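Local structure of CooT (Carboxydothermus hydrogenoformans, 6FAN) at residues E[16-21]-E[33-38]. The protein probably serves as a nickel chaperone in the maturation of carbon monoxide dehydrogenase. Residues are numbered along the deposited sequence; the frame is centred on the assembly and turned at random.
Sequences LFLERV and LENIFG
L33 meets three apolar side chains of 16-21. Its CD2 lies 4.0 Å from F17 CD2, at that ring's edge and near its plane, and touches V21 CG2; its CB packs against L18 CD2, the two leucines sliding past each other in opposite directions. E34 points away, its carboxylate forming a salt bridge with R40. The CA atoms of N35 and V21 stand 4.0 Å apart, a non-hydrogen-bonded antiparallel pair of the hairpin 13-27/30-35; before it the chain turns a corner at E19 and R20, and strands 16-18 and 33-35 run at 80°. N35 CB lies 3.1 Å from R20 O and N35 ND2 3.9 Å from L18 CD1, the L18 and N35 side chains crossing at about a right angle. A chi1 of 77° sets N35 CG between backbone N and carbonyl carbon. OD1 accepts from F37 N at 2.9 Å, an Asx turn within the type I turn N35 to G38, the donor above the carbonyl plane; Q39 N is a second donor. An alanine here would probably leave the F37 and Q39 N-H groups without this acceptor and L18 CD1 without its ND2 neighbour. I36 N donates to R20 O over 3.0 Å, nearly on the carbonyl line, and I36 CD1 lies over one face of the R20 guanidinium, 3.5 Å above the plane and offset toward the rim. F37 presents its ring edge to R20, CZ 3.6 Å from NH1, guanidinium and ring planes 87° apart.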
ATOM      1  N   LEU E  16       4.134  -8.770 -13.507  1.00 41.69           N
ATOM      2  CA  LEU E  16       3.555  -7.457 -13.575  1.00 41.62           C
ATOM      3  C   LEU E  16       2.033  -7.546 -13.689  1.00 46.46           C
ATOM      4  O   LEU E  16       1.523  -8.257 -14.534  1.00 44.07           O
ATOM      5  CB  LEU E  16       4.141  -6.671 -14.735  1.00 40.48           C
ATOM      6  CG  LEU E  16       3.601  -5.265 -14.914  1.00 46.68           C
ATOM      7  CD1 LEU E  16       4.104  -4.375 -13.762  1.00 37.64           C
ATOM      8  CD2 LEU E  16       4.016  -4.771 -16.324  1.00 41.15           C
ATOM      9  N   PHE E  17       1.328  -6.847 -12.807  1.00 39.48           N
ATOM     10  CA  PHE E  17      -0.132  -6.846 -12.834  1.00 36.39           C
ATOM     11  C   PHE E  17      -0.687  -5.540 -13.366  1.00 37.39           C
ATOM     12  O   PHE E  17      -1.643  -5.547 -14.156  1.00 40.58           O
ATOM     13  CB  PHE E  17      -0.720  -7.184 -11.461  1.00 38.32           C
ATOM     14  CG  PHE E  17      -2.226  -7.199 -11.431  1.00 43.00           C
ATOM     15  CD1 PHE E  17      -2.948  -8.219 -12.069  1.00 44.57           C
ATOM     16  CD2 PHE E  17      -2.922  -6.218 -10.757  1.00 41.77           C
ATOM     17  CE1 PHE E  17      -4.342  -8.232 -12.050  1.00 44.59           C
ATOM     18  CE2 PHE E  17      -4.327  -6.227 -10.683  1.00 42.20           C
ATOM     19  CZ  PHE E  17      -5.031  -7.239 -11.332  1.00 51.03           C
ATOM     20  N   LEU E  18      -0.081  -4.420 -12.969  1.00 36.39           N
ATOM     21  CA  LEU E  18      -0.534  -3.095 -13.395  1.00 32.10           C
ATOM     22  C   LEU E  18       0.579  -2.056 -13.148  1.00 33.53           C
ATOM     23  O   LEU E  18       1.157  -2.003 -12.063  1.00 34.80           O
ATOM     24  CB  LEU E  18      -1.847  -2.696 -12.672  1.00 34.67           C
ATOM     25  CG  LEU E  18      -2.568  -1.458 -13.232  1.00 36.77           C
ATOM     26  CD1 LEU E  18      -2.983  -1.673 -14.701  1.00 39.65           C
ATOM     27  CD2 LEU E  18      -3.749  -0.945 -12.415  1.00 36.59           C
ATOM     28  N   GLU E  19       0.862  -1.255 -14.151  1.00 32.01           N
ATOM     29  CA  GLU E  19       1.900  -0.269 -14.049  1.00 36.00           C
ATOM     30  C   GLU E  19       1.308   1.060 -13.692  1.00 39.10           C
ATOM     31  O   GLU E  19       0.174   1.346 -13.957  1.00 36.99           O
ATOM     32  CB  GLU E  19       2.727  -0.147 -15.354  1.00 36.47           C
ATOM     33  CG  GLU E  19       3.541  -1.373 -15.779  1.00 38.77           C
ATOM     34  CD  GLU E  19       4.758  -1.110 -16.690  1.00 46.82           C
ATOM     35  OE1 GLU E  19       4.609  -0.944 -17.886  1.00 53.65           O
ATOM     36  OE2 GLU E  19       5.894  -1.111 -16.234  1.00 40.58           O
ATOM     37  N   ARG E  20       2.084   1.825 -12.983  1.00 38.25           N
ATOM     38  CA  ARG E  20       1.736   3.238 -12.645  1.00 34.71           C
ATOM     39  C   ARG E  20       0.435   3.335 -11.855  1.00 34.34           C
ATOM     40  O   ARG E  20      -0.382   4.225 -12.125  1.00 33.99           O
ATOM     41  CB  ARG E  20       1.776   4.176 -13.839  1.00 38.91           C
ATOM     42  CG  ARG E  20       3.040   3.896 -14.675  1.00 46.36           C
ATOM     43  CD  ARG E  20       3.089   4.759 -15.840  1.00 55.52           C
ATOM     44  NE  ARG E  20       3.611   6.062 -15.473  1.00 61.53           N
ATOM     45  CZ  ARG E  20       3.947   7.005 -16.353  1.00 67.15           C
ATOM     46  NH1 ARG E  20       3.900   6.774 -17.680  1.00 53.89           N
ATOM     47  NH2 ARG E  20       4.381   8.192 -15.935  1.00 71.04           N
ATOM     48  N   VAL E  21       0.295   2.477 -10.848  1.00 31.32           N
ATOM     49  CA  VAL E  21      -0.840   2.479  -9.947  1.00 30.21           C
ATOM     50  C   VAL E  21      -0.851   3.779  -9.146  1.00 33.97           C
ATOM     51  O   VAL E  21       0.188   4.207  -8.570  1.00 35.93           O
ATOM     52  CB  VAL E  21      -0.747   1.299  -8.921  1.00 29.12           C
ATOM     53  CG1 VAL E  21      -1.957   1.293  -7.946  1.00 32.77           C
ATOM     54  CG2 VAL E  21      -0.696  -0.024  -9.724  1.00 31.54           C
ATOM     55  N   LEU E  33      -7.432  -1.486  -8.068  1.00 30.22           N
ATOM     56  CA  LEU E  33      -6.274  -0.652  -8.453  1.00 30.34           C
ATOM     57  C   LEU E  33      -6.671   0.258  -9.571  1.00 35.59           C
ATOM     58  O   LEU E  33      -7.367  -0.167 -10.486  1.00 37.83           O
ATOM     59  CB  LEU E  33      -5.099  -1.534  -8.874  1.00 27.38           C
ATOM     60  CG  LEU E  33      -4.229  -2.153  -7.786  1.00 34.60           C
ATOM     61  CD1 LEU E  33      -4.973  -3.124  -6.844  1.00 37.28           C
ATOM     62  CD2 LEU E  33      -3.109  -2.915  -8.460  1.00 36.44           C
ATOM     63  N   GLU E  34      -6.299   1.539  -9.470  1.00 28.43           N
ATOM     64  CA  GLU E  34      -6.533   2.468 -10.580  1.00 28.99           C
ATOM     65  C   GLU E  34      -5.193   3.113 -10.910  1.00 33.51           C
ATOM     66  O   GLU E  34      -4.511   3.664  -9.999  1.00 29.41           O
ATOM     67  CB  GLU E  34      -7.556   3.514 -10.195  1.00 31.87           C
ATOM     68  CG  GLU E  34      -7.825   4.590 -11.251  1.00 35.75           C
ATOM     69  CD  GLU E  34      -8.828   5.646 -10.787  1.00 42.10           C
ATOM     70  OE1 GLU E  34      -8.553   6.489  -9.918  1.00 50.02           O
ATOM     71  OE2 GLU E  34      -9.969   5.595 -11.241  1.00 45.94           O
ATOM     72  N   ASN E  35      -4.808   3.026 -12.197  1.00 34.14           N
ATOM     73  CA  ASN E  35      -3.543   3.647 -12.596  1.00 40.72           C
ATOM     74  C   ASN E  35      -3.735   5.103 -13.017  1.00 44.32           C
ATOM     75  O   ASN E  35      -4.881   5.593 -13.065  1.00 43.52           O
ATOM     76  CB  ASN E  35      -2.755   2.809 -13.612  1.00 35.79           C
ATOM     77  CG  ASN E  35      -3.317   2.890 -15.078  1.00 41.66           C
ATOM     78  OD1 ASN E  35      -4.156   3.737 -15.462  1.00 36.83           O
ATOM     79  ND2 ASN E  35      -2.823   1.992 -15.896  1.00 45.70           N
ATOM     80  N   ILE E  36      -2.624   5.794 -13.301  1.00 44.27           N
ATOM     81  CA  ILE E  36      -2.714   7.227 -13.628  1.00 47.10           C
ATOM     82  C   ILE E  36      -3.493   7.547 -14.948  1.00 43.17           C
ATOM     83  O   ILE E  36      -3.890   8.673 -15.155  1.00 49.50           O
ATOM     84  CB  ILE E  36      -1.325   7.923 -13.658  1.00 41.29           C
ATOM     85  CG1 ILE E  36      -0.444   7.387 -14.807  1.00 45.88           C
ATOM     86  CG2 ILE E  36      -0.665   7.848 -12.298  1.00 42.21           C
ATOM     87  CD1 ILE E  36       0.669   8.395 -15.140  1.00 49.63           C
ATOM     88  N   PHE E  37      -3.687   6.539 -15.803  1.00 41.14           N
ATOM     89  CA  PHE E  37      -4.453   6.708 -17.060  1.00 54.33           C
ATOM     90  C   PHE E  37      -5.938   6.402 -16.880  1.00 59.49           C
ATOM     91  O   PHE E  37      -6.715   6.547 -17.831  1.00 75.78           O
ATOM     92  CB  PHE E  37      -3.844   5.855 -18.204  1.00 53.24           C
ATOM     93  CG  PHE E  37      -2.353   6.032 -18.364  1.00 48.58           C
ATOM     94  CD1 PHE E  37      -1.781   7.294 -18.743  1.00 50.50           C
ATOM     95  CD2 PHE E  37      -1.507   4.995 -18.020  1.00 53.34           C
ATOM     96  CE1 PHE E  37      -0.421   7.450 -18.797  1.00 50.69           C
ATOM     97  CE2 PHE E  37      -0.113   5.139 -18.154  1.00 55.54           C
ATOM     98  CZ  PHE E  37       0.427   6.364 -18.559  1.00 51.10           C
ATOM     99  N   GLY E  38      -6.320   5.989 -15.668  1.00 50.80           N
ATOM    100  CA  GLY E  38      -7.729   5.737 -15.301  1.00 49.02           C
ATOM    101  C   GLY E  38      -8.140   4.293 -15.529  1.00 47.24           C
ATOM    102  O   GLY E  38      -9.283   3.941 -15.293  1.00 44.62           O
TER